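PDB 3ME7: SCO family protein from Aquifex aeolicus, which probably acts as a copper-binding, redox-active SCO-type protein in electron transport, with a thioredoxin-like domain carrying a cysteine pair. Local coordinates for residues 50-55 with 93-98; 129-134 with 140-145; 18-23 with 99-104; 56-61 with 151-156. All coordinates share one frame; numbering follows the deposited sequence.

Contact 1 of 4, residues 50-55 with 93-98; sequences SLLKVI and KGWKVV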
loop_
_atom_site.group_PDB
_atom_site.type_symbol
_atom_site.label_atom_id
_atom_site.label_comp_id
_atom_site.label_asym_id
_atom_site.label_seq_id
_atom_site.Cartn_x
_atom_site.Cartn_y
_atom_site.Cartn_z
ATOM N N SER A 50 -8.057 9.249 4.856
ATOM C CA SER A 50 -9.073 8.209 5.032
ATOM C C SER A 50 -8.507 6.950 5.706
ATOM O O SER A 50 -9.134 6.394 6.614
ATOM C CB SER A 50 -9.752 7.880 3.706
ATOM O OG SER A 50 -10.901 7.079 3.942
ATOM N N LEU A 51 -7.330 6.502 5.267
ATOM C CA LEU A 51 -6.613 5.409 5.937
ATOM C C LEU A 51 -6.295 5.702 7.384
ATOM O O LEU A 51 -6.451 4.837 8.236
ATOM C CB LEU A 51 -5.299 5.116 5.198
ATOM C CG LEU A 51 -5.488 4.326 3.921
ATOM C CD1 LEU A 51 -4.110 4.156 3.279
ATOM C CD2 LEU A 51 -6.124 2.945 4.188
ATOM N N LEU A 52 -5.853 6.923 7.678
ATOM C CA LEU A 52 -5.567 7.296 9.057
ATOM C C LEU A 52 -6.800 7.119 9.943
ATOM O O LEU A 52 -6.650 6.844 11.123
ATOM C CB LEU A 52 -5.068 8.748 9.149
ATOM C CG LEU A 52 -3.648 8.977 8.624
ATOM C CD1 LEU A 52 -3.396 10.478 8.456
ATOM C CD2 LEU A 52 -2.590 8.369 9.533
ATOM N N LYS A 53 -7.993 7.279 9.372
ATOM C CA LYS A 53 -9.252 7.177 10.131
ATOM C C LYS A 53 -9.918 5.797 10.112
ATOM O O LYS A 53 -10.957 5.610 10.752
ATOM C CB LYS A 53 -10.237 8.295 9.738
ATOM C CG LYS A 53 -9.809 9.654 10.304
ATOM C CD LYS A 53 -10.504 10.873 9.689
ATOM C CE LYS A 53 -10.043 12.137 10.415
ATOM N NZ LYS A 53 -10.624 13.401 9.856
ATOM N N VAL A 54 -9.357 4.845 9.370
ATOM C CA VAL A 54 -9.864 3.469 9.416
ATOM C C VAL A 54 -8.880 2.480 10.033
ATOM O O VAL A 54 -9.300 1.570 10.747
ATOM C CB VAL A 54 -10.395 2.963 8.032
ATOM C CG1 VAL A 54 -9.257 2.717 7.013
ATOM C CG2 VAL A 54 -11.243 1.681 8.192
ATOM N N ILE A 55 -7.583 2.659 9.768
ATOM C CA ILE A 55 -6.563 1.735 10.275
ATOM C C ILE A 55 -6.663 1.469 11.800
ATOM O O ILE A 55 -6.610 0.313 12.205
ATOM C CB ILE A 55 -5.118 2.170 9.850
ATOM C CG1 ILE A 55 -4.927 2.005 8.331
ATOM C CG2 ILE A 55 -4.035 1.433 10.640
ATOM C CD1 ILE A 55 -5.054 0.576 7.790
ATOM N N LYS A 93 7.345 2.683 11.106
ATOM C CA LYS A 93 7.746 1.288 11.349
ATOM C C LYS A 93 6.649 0.248 11.043
ATOM O O LYS A 93 6.818 -0.538 10.131
ATOM C CB LYS A 93 8.404 1.092 12.728
ATOM C CG LYS A 93 7.577 1.489 13.942
ATOM C CD LYS A 93 8.476 1.903 15.102
ATOM C CE LYS A 93 7.832 2.999 15.939
ATOM N NZ LYS A 93 7.682 4.252 15.127
ATOM N N GLY A 94 5.534 0.269 11.775
ATOM C CA GLY A 94 4.382 -0.601 11.463
ATOM C C GLY A 94 3.658 -0.136 10.211
ATOM O O GLY A 94 3.141 -0.944 9.421
ATOM N N TRP A 95 3.599 1.180 10.059
ATOM C CA TRP A 95 3.108 1.800 8.851
ATOM C C TRP A 95 4.307 2.505 8.245
ATOM O O TRP A 95 4.818 3.465 8.821
ATOM C CB TRP A 95 2.000 2.803 9.213
ATOM C CG TRP A 95 1.303 3.476 8.049
ATOM C CD1 TRP A 95 1.814 3.702 6.784
ATOM C CD2 TRP A 95 -0.003 4.061 8.061
ATOM N NE1 TRP A 95 0.878 4.352 6.010
ATOM C CE2 TRP A 95 -0.229 4.600 6.774
ATOM C CE3 TRP A 95 -1.012 4.171 9.035
ATOM C CZ2 TRP A 95 -1.414 5.240 6.433
ATOM C CZ3 TRP A 95 -2.197 4.806 8.688
ATOM C CH2 TRP A 95 -2.386 5.327 7.396
ATOM N N LYS A 96 4.753 2.030 7.087
ATOM C CA LYS A 96 5.952 2.561 6.452
ATOM C C LYS A 96 5.574 3.453 5.294
ATOM O O LYS A 96 4.492 3.304 4.725
ATOM C CB LYS A 96 6.833 1.426 5.938
ATOM C CG LYS A 96 7.269 0.436 7.005
ATOM C CD LYS A 96 8.233 -0.573 6.416
ATOM C CE LYS A 96 8.297 -1.836 7.240
ATOM N NZ LYS A 96 8.833 -1.519 8.606
ATOM N N VAL A 97 6.451 4.406 4.979
ATOM C CA VAL A 97 6.384 5.151 3.721
ATOM C C VAL A 97 7.655 4.778 2.958
ATOM O O VAL A 97 8.779 4.913 3.494
ATOM C CB VAL A 97 6.307 6.665 3.943
ATOM C CG1 VAL A 97 6.156 7.373 2.606
ATOM C CG2 VAL A 97 5.125 7.043 4.876
ATOM N N VAL A 98 7.484 4.277 1.730
ATOM C CA VAL A 98 8.598 3.689 0.987
ATOM C C VAL A 98 8.600 4.153 -0.449
ATOM O O VAL A 98 7.568 4.619 -0.955
ATOM C CB VAL A 98 8.587 2.136 1.008
ATOM C CG1 VAL A 98 8.401 1.630 2.434
ATOM C CG2 VAL A 98 7.479 1.563 0.114
#

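Contact 2 of 4, residues 129-134 with 140-145; sequences VVVVLS and KDYIYG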
loop_
_atom_site.group_PDB
_atom_site.type_symbol
_atom_site.label_atom_id
_atom_site.label_comp_id
_atom_site.label_asym_id
_atom_site.label_seq_id
_atom_site.Cartn_x
_atom_site.Cartn_y
_atom_site.Cartn_z
ATOM N N VAL A 129 -6.674 3.548 -5.087
ATOM C CA VAL A 129 -6.773 2.151 -4.722
ATOM C C VAL A 129 -5.927 1.821 -3.498
ATOM O O VAL A 129 -4.854 2.391 -3.303
ATOM C CB VAL A 129 -6.390 1.217 -5.909
ATOM C CG1 VAL A 129 -4.912 1.370 -6.271
ATOM C CG2 VAL A 129 -6.737 -0.244 -5.568
ATOM N N VAL A 130 -6.442 0.909 -2.667
ATOM C CA VAL A 130 -5.660 0.285 -1.621
ATOM C C VAL A 130 -5.718 -1.204 -1.906
ATOM O O VAL A 130 -6.769 -1.732 -2.277
ATOM C CB VAL A 130 -6.241 0.638 -0.223
ATOM C CG1 VAL A 130 -5.635 -0.213 0.883
ATOM C CG2 VAL A 130 -5.983 2.106 0.069
ATOM N N VAL A 131 -4.579 -1.882 -1.783
ATOM C CA VAL A 131 -4.494 -3.289 -2.145
ATOM C C VAL A 131 -4.192 -4.062 -0.870
ATOM O O VAL A 131 -3.353 -3.645 -0.062
ATOM C CB VAL A 131 -3.391 -3.573 -3.196
ATOM C CG1 VAL A 131 -3.475 -5.033 -3.691
ATOM C CG2 VAL A 131 -3.495 -2.629 -4.395
ATOM N N VAL A 132 -4.866 -5.203 -0.693
ATOM C CA VAL A 132 -4.644 -6.008 0.502
ATOM C C VAL A 132 -4.058 -7.354 0.106
ATOM O O VAL A 132 -4.652 -8.087 -0.679
ATOM C CB VAL A 132 -5.931 -6.180 1.349
ATOM C CG1 VAL A 132 -5.561 -6.890 2.658
ATOM C CG2 VAL A 132 -6.528 -4.814 1.674
ATOM N N LEU A 133 -2.872 -7.652 0.640
ATOM C CA LEU A 133 -2.170 -8.904 0.367
ATOM C C LEU A 133 -2.213 -9.879 1.533
ATOM O O LEU A 133 -2.253 -9.487 2.708
ATOM C CB LEU A 133 -0.697 -8.636 0.057
ATOM C CG LEU A 133 -0.335 -7.455 -0.845
ATOM C CD1 LEU A 133 1.188 -7.365 -0.962
ATOM C CD2 LEU A 133 -0.959 -7.648 -2.194
ATOM N N SER A 134 -2.170 -11.163 1.189
ATOM C CA SER A 134 -2.046 -12.216 2.175
ATOM C C SER A 134 -0.633 -12.184 2.751
ATOM O O SER A 134 0.249 -11.506 2.198
ATOM C CB SER A 134 -2.285 -13.560 1.497
ATOM O OG SER A 134 -1.135 -13.946 0.746
ATOM N N LYS A 140 -5.362 -10.246 -2.357
ATOM C CA LYS A 140 -6.605 -10.827 -1.862
ATOM C C LYS A 140 -7.804 -9.883 -1.980
ATOM O O LYS A 140 -8.939 -10.336 -1.996
ATOM C CB LYS A 140 -6.440 -11.341 -0.435
ATOM C CG LYS A 140 -5.588 -12.626 -0.333
ATOM C CD LYS A 140 -6.283 -13.838 -1.011
ATOM C CE LYS A 140 -5.450 -15.092 -0.926
ATOM N NZ LYS A 140 -5.952 -16.205 -1.821
ATOM N N ASP A 141 -7.557 -8.577 -2.056
ATOM C CA ASP A 141 -8.665 -7.634 -2.224
ATOM C C ASP A 141 -8.157 -6.293 -2.721
ATOM O O ASP A 141 -7.014 -5.924 -2.461
ATOM C CB ASP A 141 -9.402 -7.435 -0.882
ATOM C CG ASP A 141 -10.889 -7.162 -1.059
ATOM O OD1 ASP A 141 -11.355 -6.968 -2.209
ATOM O OD2 ASP A 141 -11.603 -7.147 -0.031
ATOM N N TYR A 142 -9.016 -5.585 -3.465
ATOM C CA TYR A 142 -8.782 -4.205 -3.853
ATOM C C TYR A 142 -9.904 -3.367 -3.265
ATOM O O TYR A 142 -11.086 -3.757 -3.340
ATOM C CB TYR A 142 -8.852 -4.053 -5.370
ATOM C CG TYR A 142 -7.678 -4.604 -6.127
ATOM C CD1 TYR A 142 -6.483 -3.889 -6.212
ATOM C CD2 TYR A 142 -7.757 -5.828 -6.782
ATOM C CE1 TYR A 142 -5.399 -4.378 -6.911
ATOM C CE2 TYR A 142 -6.670 -6.324 -7.510
ATOM C CZ TYR A 142 -5.495 -5.586 -7.570
ATOM O OH TYR A 142 -4.430 -6.069 -8.259
ATOM N N ILE A 143 -9.536 -2.227 -2.689
ATOM C CA ILE A 143 -10.496 -1.292 -2.100
ATOM C C ILE A 143 -10.275 0.029 -2.811
ATOM O O ILE A 143 -9.232 0.652 -2.660
ATOM C CB ILE A 143 -10.325 -1.139 -0.570
ATOM C CG1 ILE A 143 -10.540 -2.500 0.124
ATOM C CG2 ILE A 143 -11.264 -0.058 -0.005
ATOM C CD1 ILE A 143 -10.077 -2.530 1.561
ATOM N N TYR A 144 -11.264 0.443 -3.601
ATOM C CA TYR A 144 -11.123 1.649 -4.416
ATOM C C TYR A 144 -11.777 2.860 -3.796
ATOM O O TYR A 144 -12.654 2.738 -2.945
ATOM C CB TYR A 144 -11.717 1.423 -5.804
ATOM C CG TYR A 144 -10.938 0.411 -6.605
ATOM C CD1 TYR A 144 -9.757 0.772 -7.237
ATOM C CD2 TYR A 144 -11.377 -0.904 -6.718
ATOM C CE1 TYR A 144 -9.018 -0.164 -7.975
ATOM C CE2 TYR A 144 -10.636 -1.850 -7.436
ATOM C CZ TYR A 144 -9.465 -1.460 -8.054
ATOM O OH TYR A 144 -8.709 -2.376 -8.780
ATOM N N GLY A 145 -11.317 4.021 -4.246
ATOM C CA GLY A 145 -11.897 5.297 -3.855
ATOM C C GLY A 145 -11.147 5.964 -2.730
ATOM O O GLY A 145 -9.998 5.602 -2.411
#

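Contact 3 of 4, residues 18-23 with 99-104; sequences GNEFQL and KAKTSE. With SO4 (sulfate ion), chain C.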
loop_
_atom_site.group_PDB
_atom_site.type_symbol
_atom_site.label_atom_id
_atom_site.label_comp_id
_atom_site.label_asym_id
_atom_site.label_seq_id
_atom_site.Cartn_x
_atom_site.Cartn_y
_atom_site.Cartn_z
ATOM N N GLY A 18 15.658 5.298 5.073
ATOM C CA GLY A 18 16.726 4.787 4.221
ATOM C C GLY A 18 16.990 3.299 4.409
ATOM O O GLY A 18 17.944 2.764 3.844
ATOM N N ASN A 19 16.151 2.628 5.196
ATOM C CA ASN A 19 16.270 1.171 5.356
ATOM C C ASN A 19 15.805 0.427 4.123
ATOM O O ASN A 19 14.657 0.552 3.706
ATOM C CB ASN A 19 15.455 0.664 6.548
ATOM C CG ASN A 19 15.870 1.297 7.853
ATOM O OD1 ASN A 19 17.055 1.289 8.213
ATOM N ND2 ASN A 19 14.900 1.850 8.578
ATOM N N GLU A 20 16.699 -0.364 3.554
ATOM C CA GLU A 20 16.375 -1.139 2.367
ATOM C C GLU A 20 15.904 -2.540 2.746
ATOM O O GLU A 20 16.475 -3.179 3.634
ATOM C CB GLU A 20 17.628 -1.259 1.516
ATOM C CG GLU A 20 17.401 -1.101 0.086
ATOM C CD GLU A 20 18.694 -0.896 -0.652
ATOM O OE1 GLU A 20 19.219 0.239 -0.683
ATOM O OE2 GLU A 20 19.170 -1.891 -1.183
ATOM N N PHE A 21 14.873 -3.019 2.067
ATOM C CA PHE A 21 14.356 -4.367 2.303
ATOM C C PHE A 21 13.650 -4.892 1.059
ATOM O O PHE A 21 13.313 -4.128 0.140
ATOM C CB PHE A 21 13.404 -4.391 3.516
ATOM C CG PHE A 21 12.120 -3.603 3.317
ATOM C CD1 PHE A 21 12.088 -2.210 3.506
ATOM C CD2 PHE A 21 10.936 -4.252 2.979
ATOM C CE1 PHE A 21 10.903 -1.484 3.327
ATOM C CE2 PHE A 21 9.739 -3.541 2.807
ATOM C CZ PHE A 21 9.729 -2.144 2.979
ATOM N N GLN A 22 13.438 -6.207 1.025
ATOM C CA GLN A 22 12.673 -6.804 -0.054
ATOM C C GLN A 22 11.260 -7.057 0.409
ATOM O O GLN A 22 11.010 -7.304 1.592
ATOM C CB GLN A 22 13.332 -8.078 -0.564
ATOM C CG GLN A 22 14.543 -7.760 -1.427
ATOM C CD GLN A 22 15.280 -8.986 -1.850
ATOM O OE1 GLN A 22 15.822 -9.706 -1.016
ATOM N NE2 GLN A 22 15.311 -9.240 -3.159
ATOM N N LEU A 23 10.313 -6.962 -0.515
ATOM C CA LEU A 23 8.925 -7.160 -0.146
ATOM C C LEU A 23 8.710 -8.485 0.602
ATOM O O LEU A 23 7.925 -8.541 1.555
ATOM C CB LEU A 23 8.020 -7.056 -1.370
ATOM C CG LEU A 23 6.533 -7.172 -1.061
ATOM C CD1 LEU A 23 6.109 -6.096 -0.040
ATOM C CD2 LEU A 23 5.762 -7.025 -2.350
ATOM N N LYS A 99 9.762 4.011 -1.074
ATOM C CA LYS A 99 9.891 4.141 -2.536
ATOM C C LYS A 99 10.512 2.853 -3.066
ATOM O O LYS A 99 11.159 2.113 -2.322
ATOM C CB LYS A 99 10.768 5.341 -2.922
ATOM C CG LYS A 99 12.193 5.264 -2.359
ATOM C CD LYS A 99 13.090 6.344 -2.954
ATOM C CE LYS A 99 13.508 5.975 -4.379
ATOM N NZ LYS A 99 14.321 7.065 -4.990
ATOM N N ALA A 100 10.336 2.595 -4.357
ATOM C CA ALA A 100 10.980 1.467 -5.022
ATOM C C ALA A 100 12.450 1.847 -5.274
ATOM O O ALA A 100 12.750 2.990 -5.619
ATOM C CB ALA A 100 10.265 1.178 -6.343
ATOM N N LYS A 101 13.359 0.889 -5.104
ATOM C CA LYS A 101 14.798 1.173 -5.225
ATOM C C LYS A 101 15.129 1.667 -6.648
ATOM O O LYS A 101 15.807 2.686 -6.807
ATOM C CB LYS A 101 15.603 -0.080 -4.848
ATOM C CG LYS A 101 17.122 -0.019 -5.067
ATOM C CD LYS A 101 17.799 0.763 -4.005
ATOM C CE LYS A 101 19.318 0.701 -4.213
ATOM N NZ LYS A 101 19.987 1.325 -3.070
ATOM N N THR A 102 14.656 0.938 -7.659
ATOM C CA THR A 102 14.856 1.322 -9.068
ATOM C C THR A 102 13.518 1.290 -9.799
ATOM O O THR A 102 12.506 0.815 -9.265
ATOM C CB THR A 102 15.793 0.346 -9.822
ATOM O OG1 THR A 102 15.085 -0.869 -10.128
ATOM C CG2 THR A 102 17.053 0.012 -8.980
ATOM N N SER A 103 13.533 1.739 -11.056
ATOM C CA SER A 103 12.337 1.742 -11.900
ATOM C C SER A 103 11.839 0.322 -12.141
ATOM O O SER A 103 10.652 0.136 -12.366
ATOM C CB SER A 103 12.650 2.411 -13.242
ATOM O OG SER A 103 13.653 1.705 -13.945
ATOM N N GLU A 104 12.732 -0.676 -12.117
ATOM C CA GLU A 104 12.283 -2.061 -12.308
ATOM C C GLU A 104 11.430 -2.522 -11.128
ATOM O O GLU A 104 10.406 -3.195 -11.303
ATOM C CB GLU A 104 13.453 -3.032 -12.557
ATOM C CG GLU A 104 12.993 -4.483 -12.616
ATOM C CD GLU A 104 14.068 -5.483 -13.030
ATOM O OE1 GLU A 104 15.248 -5.110 -13.148
ATOM O OE2 GLU A 104 13.709 -6.654 -13.273
HETATM S S SO4 C . 17.405 8.602 -3.110
HETATM O O1 SO4 C . 16.074 8.016 -3.222
HETATM O O2 SO4 C . 18.366 7.554 -2.800
HETATM O O3 SO4 C . 17.758 9.274 -4.364
HETATM O O4 SO4 C . 17.414 9.571 -2.013
#

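Contact 4 of 4, residues 56-61 with 151-156; sequences PKLGTP and LEFVNA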
loop_
_atom_site.group_PDB
_atom_site.type_symbol
_atom_site.label_atom_id
_atom_site.label_comp_id
_atom_site.label_asym_id
_atom_site.label_seq_id
_atom_site.Cartn_x
_atom_site.Cartn_y
_atom_site.Cartn_z
ATOM N N PRO A 56 -6.798 2.529 12.638
ATOM C CA PRO A 56 -6.878 2.287 14.083
ATOM C C PRO A 56 -8.035 1.401 14.511
ATOM O O PRO A 56 -7.983 0.820 15.592
ATOM C CB PRO A 56 -7.057 3.690 14.662
ATOM C CG PRO A 56 -6.354 4.573 13.689
ATOM C CD PRO A 56 -6.683 3.973 12.342
ATOM N N LYS A 57 -9.091 1.313 13.704
ATOM C CA LYS A 57 -10.208 0.432 14.043
ATOM C C LYS A 57 -9.852 -1.049 13.886
ATOM O O LYS A 57 -10.504 -1.915 14.464
ATOM C CB LYS A 57 -11.402 0.720 13.127
ATOM C CG LYS A 57 -11.951 2.127 13.249
ATOM C CD LYS A 57 -13.005 2.366 12.179
ATOM C CE LYS A 57 -13.465 3.823 12.218
ATOM N NZ LYS A 57 -14.620 3.955 13.150
ATOM N N LEU A 58 -8.861 -1.329 13.038
ATOM C CA LEU A 58 -8.621 -2.667 12.504
ATOM C C LEU A 58 -7.603 -3.459 13.301
ATOM O O LEU A 58 -7.628 -4.694 13.288
ATOM C CB LEU A 58 -8.142 -2.566 11.039
ATOM C CG LEU A 58 -9.119 -1.874 10.094
ATOM C CD1 LEU A 58 -8.387 -1.637 8.757
ATOM C CD2 LEU A 58 -10.403 -2.669 9.873
ATOM N N GLY A 59 -6.681 -2.752 13.932
ATOM C CA GLY A 59 -5.577 -3.382 14.638
ATOM C C GLY A 59 -4.365 -2.489 14.671
ATOM O O GLY A 59 -4.435 -1.303 14.339
ATOM N N THR A 60 -3.235 -3.079 15.047
ATOM C CA THR A 60 -2.000 -2.353 15.264
ATOM C C THR A 60 -1.019 -2.613 14.114
ATOM O O THR A 60 -0.567 -3.752 13.926
ATOM C CB THR A 60 -1.357 -2.795 16.569
ATOM O OG1 THR A 60 -2.298 -2.590 17.632
ATOM C CG2 THR A 60 -0.094 -1.992 16.851
ATOM N N PRO A 61 -0.689 -1.565 13.346
ATOM C CA PRO A 61 0.316 -1.729 12.286
ATOM C C PRO A 61 1.639 -2.249 12.854
ATOM O O PRO A 61 2.078 -1.807 13.925
ATOM C CB PRO A 61 0.479 -0.311 11.725
ATOM C CG PRO A 61 -0.807 0.363 12.063
ATOM C CD PRO A 61 -1.279 -0.216 13.348
ATOM N N LEU A 151 -16.305 -1.834 7.236
ATOM C CA LEU A 151 -16.639 -3.207 6.873
ATOM C C LEU A 151 -15.781 -3.718 5.721
ATOM O O LEU A 151 -15.292 -4.848 5.773
ATOM C CB LEU A 151 -18.127 -3.379 6.560
ATOM C CG LEU A 151 -18.564 -4.844 6.430
ATOM C CD1 LEU A 151 -18.231 -5.616 7.704
ATOM C CD2 LEU A 151 -20.058 -4.947 6.125
ATOM N N GLU A 152 -15.587 -2.878 4.709
ATOM C CA GLU A 152 -14.792 -3.315 3.543
ATOM C C GLU A 152 -13.354 -3.694 3.925
ATOM O O GLU A 152 -12.788 -4.628 3.348
ATOM C CB GLU A 152 -14.849 -2.326 2.365
ATOM C CG GLU A 152 -14.244 -0.947 2.600
ATOM C CD GLU A 152 -14.518 0.024 1.449
ATOM O OE1 GLU A 152 -14.399 1.250 1.684
ATOM O OE2 GLU A 152 -14.837 -0.441 0.327
ATOM N N PHE A 153 -12.771 -2.983 4.894
ATOM C CA PHE A 153 -11.425 -3.305 5.383
ATOM C C PHE A 153 -11.398 -4.572 6.230
ATOM O O PHE A 153 -10.504 -5.402 6.058
ATOM C CB PHE A 153 -10.796 -2.120 6.131
ATOM C CG PHE A 153 -10.150 -1.141 5.219
ATOM C CD1 PHE A 153 -10.912 -0.187 4.548
ATOM C CD2 PHE A 153 -8.790 -1.216 4.982
ATOM C CE1 PHE A 153 -10.297 0.703 3.667
ATOM C CE2 PHE A 153 -8.160 -0.314 4.094
ATOM C CZ PHE A 153 -8.924 0.627 3.444
ATOM N N VAL A 154 -12.373 -4.714 7.133
ATOM C CA VAL A 154 -12.514 -5.965 7.892
ATOM C C VAL A 154 -12.603 -7.167 6.951
ATOM O O VAL A 154 -11.876 -8.137 7.112
ATOM C CB VAL A 154 -13.715 -5.920 8.849
ATOM C CG1 VAL A 154 -14.032 -7.295 9.399
ATOM C CG2 VAL A 154 -13.436 -4.944 9.983
ATOM N N ASN A 155 -13.465 -7.075 5.945
ATOM C CA ASN A 155 -13.635 -8.160 4.980
ATOM C C ASN A 155 -12.331 -8.459 4.217
ATOM O O ASN A 155 -11.975 -9.622 4.010
ATOM C CB ASN A 155 -14.791 -7.840 4.027
ATOM C CG ASN A 155 -16.154 -7.816 4.741
ATOM O OD1 ASN A 155 -16.269 -8.219 5.890
ATOM N ND2 ASN A 155 -17.178 -7.333 4.054
ATOM N N ALA A 156 -11.599 -7.413 3.853
ATOM C CA ALA A 156 -10.364 -7.576 3.089
ATOM C C ALA A 156 -9.306 -8.285 3.938
ATOM O O ALA A 156 -8.633 -9.212 3.465
ATOM C CB ALA A 156 -9.860 -6.204 2.618
#

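Contact 1 of 4, residues 50-55 with 93-98
Ile55 and Trp95 mark the closest approach of the two backbones, yet their CA atoms stay 9.8 Å apart, so side chains alone bridge the gap. On one side the chain that follows helix 43-52 turns so that the carbonyl O of Leu51 receives the N-H groups of both Val54 and Ile55. On the other, strand 95-100 begins at Trp95. With CG anti to the backbone N (chi1 -176°), the indole reaches out from the strand, and the far end of its six-membered ring slips between three aliphatic side chains. Leu52 CD2 comes to 3.7 Å from CZ3 of Trp95 on one side of the ring plane. From the other side Leu51 CB approaches CH2 of Trp95 at 3.7 Å, and Ile55 CG1 lies 3.9 Å from Trp95 CZ3. This is helix-on-sheet packing within the thioredoxin-like SCO fold, the helix being the one that carries Cys44. Strand 66-71 runs beside Trp95 and supplies Thr69, whose OG1 is hydrogen-bonded to the buried indole NE1. With an alanine here, Leu51, Leu52 and Ile55 would probably face a gap between helix and strand, and Thr69 would lose its indole partner.

Contact 2 of 4, residues 129-134 with 140-145
The carbonyl O of Val132 is gripped by two successive N-H groups of the facing strand: Lys140 N at 2.8 Å, in a nearly straight bond (163°), and Asp141 N at 3.3 Å, more bent (146°). Lys140 and Asp141 thus both face Val132, a classic beta bulge. Beyond it the antiparallel pairing is regular. Val132 N gives its hydrogen to Asp141 O, and Val130 and Ile143 form a hydrogen-bonded pair, with Val130 N 2.8 Å from Ile143 O and Ile143 N equally close to Val130 O. The two tyrosines share a sheet face with Val129 and Val131. Val129 CG2, anti to the backbone N, is pressed to 3.3 Å from CE1 of Tyr144, a tight fit in which valine and tyrosine lie side by side. The same methyl meets the edge of the neighbouring ring, 3.7 Å from Tyr142 CD1, while Val131 CG2 lies 3.6 Å from Tyr142 CE1. Tyr144 OH stands 3.6 Å above one face of the Tyr142 ring, toward its rim, and the hydroxyl of Tyr142 itself is hydrogen-bonded to Ser2 N. On the other face Val130, Val132 and Ile143 turn toward helix 150-160 and the loop bearing Tyr148. At the far end the aliphatic part of Lys140 lies against Ser134 CB, and Ser134 OG is held by backbone N-H groups of the connecting turn. Strands 129-133 and 139-144 so form a bulged beta hairpin, an antiparallel flank of the thioredoxin-like sheet, with 139-144 as the edge strand on this side.

Contact 3 of 4, residues 18-23 with 99-104
A single salt bridge joins Glu20 to Lys101: NZ of Lys101 lies 2.7 Å from Glu20 OE1. The ammonium approaches from above the carboxylate, 43° out of its plane, and the two side chains cross at about a right angle. OE2 of Glu20 is clearly the more distant oxygen, 3.8 Å from Lys101 NZ. The lysine chain is bent at its second torsion (chi2 77°), which swings its amino end round to the acid, while Glu20 runs extended beyond CG to meet it. Between the two backbones lies strand 12-15, flanked by strand 20-22 on one side and strand 95-100 on the other, so the bridge passes across a middle strand at this edge of the mixed SCO sheet. Glu20 rests on Thr12 and Val14 of that strand, and Lys101 also touches Thr12. Further out, the 99-104 segment turns from strand into helix 103-112. Thr102 is the N-cap: its OG1 accepts a weak bond from Glu104 N, and its own N-H is hydrogen-bonded to Asp105 OD2. Lys99 NZ binds O1 of a sulfate ion, probably from the crystallisation liquor, at 2.7 Å, and is also hydrogen-bonded to Asp76 O. Leu78 N donates to the same sulfate.

Contact 4 of 4, residues 56-61 with 151-156
Leu58 holds CG anti to its carbonyl carbon (chi1 -59°), and a second torsion of 170° spreads its two methyls across the neighbouring helix, where Phe153 and Val154 receive them. CD1 goes to the phenylalanine, 3.6 Å from Phe153 CB and 3.8 Å from Phe153 CD2. CD2 takes the other side of the fork, lying 3.8 Å from Val154 CG2 and at a like distance from Phe153 CB. The leucine therefore straddles the base of the aromatic side chain, crossing it at about a right angle, while the phenyl ring continues inward to pack edge-to-face with Tyr148 and to touch Val54 and Val130. Val154 presents the methyl that is anti to its carbonyl carbon. Tyr150 and Leu157 of the same helix, together with Phe65, also touch Leu58, which carries the contact of its short, weakly bonded helical turn with 151-156; Lys57 also touches Tyr150. Just after Leu58, Gly59 leaves the helical conformation with positive phi, turning the chain away toward Thr60 and Pro61. With a serine in place of Leu58, both methyl contacts would be gone, and the base of Phe153 and the Val154 methyl would probably be left facing a gap. No hydrogen bond crosses between 56-61 and 151-156; the two segments meet here by apolar contact, and their fit probably rests on the shape of the leucine rather than on directional bonds.

How the contacts relate
Contacts 1, 2 and 4 meet on the face of the sheet covered by helices 43-52 and 150-160. Leu51 CD2 of contact 1 is 3.7 Å from Phe153 CZ of contact 4 and 4.2 Å from Val130 CG2 of contact 2, and Ala156 CB lies 3.7 Å from Val132 CG2. Pro61 also packs on Ile55 and Gly94. Contact 3 sits apart, its centre about 26 Å from that of contact 4, but shares strand 95-100 with contact 1, where Phe21 CZ is 4.0 Å from Val98 CG1. The predicted copper ligands lie nearest contacts 1 and 2: the Val129 side chain is about 7 Å from that of His126, and Leu51 about 9 Å from disulfide-bonded Cys44.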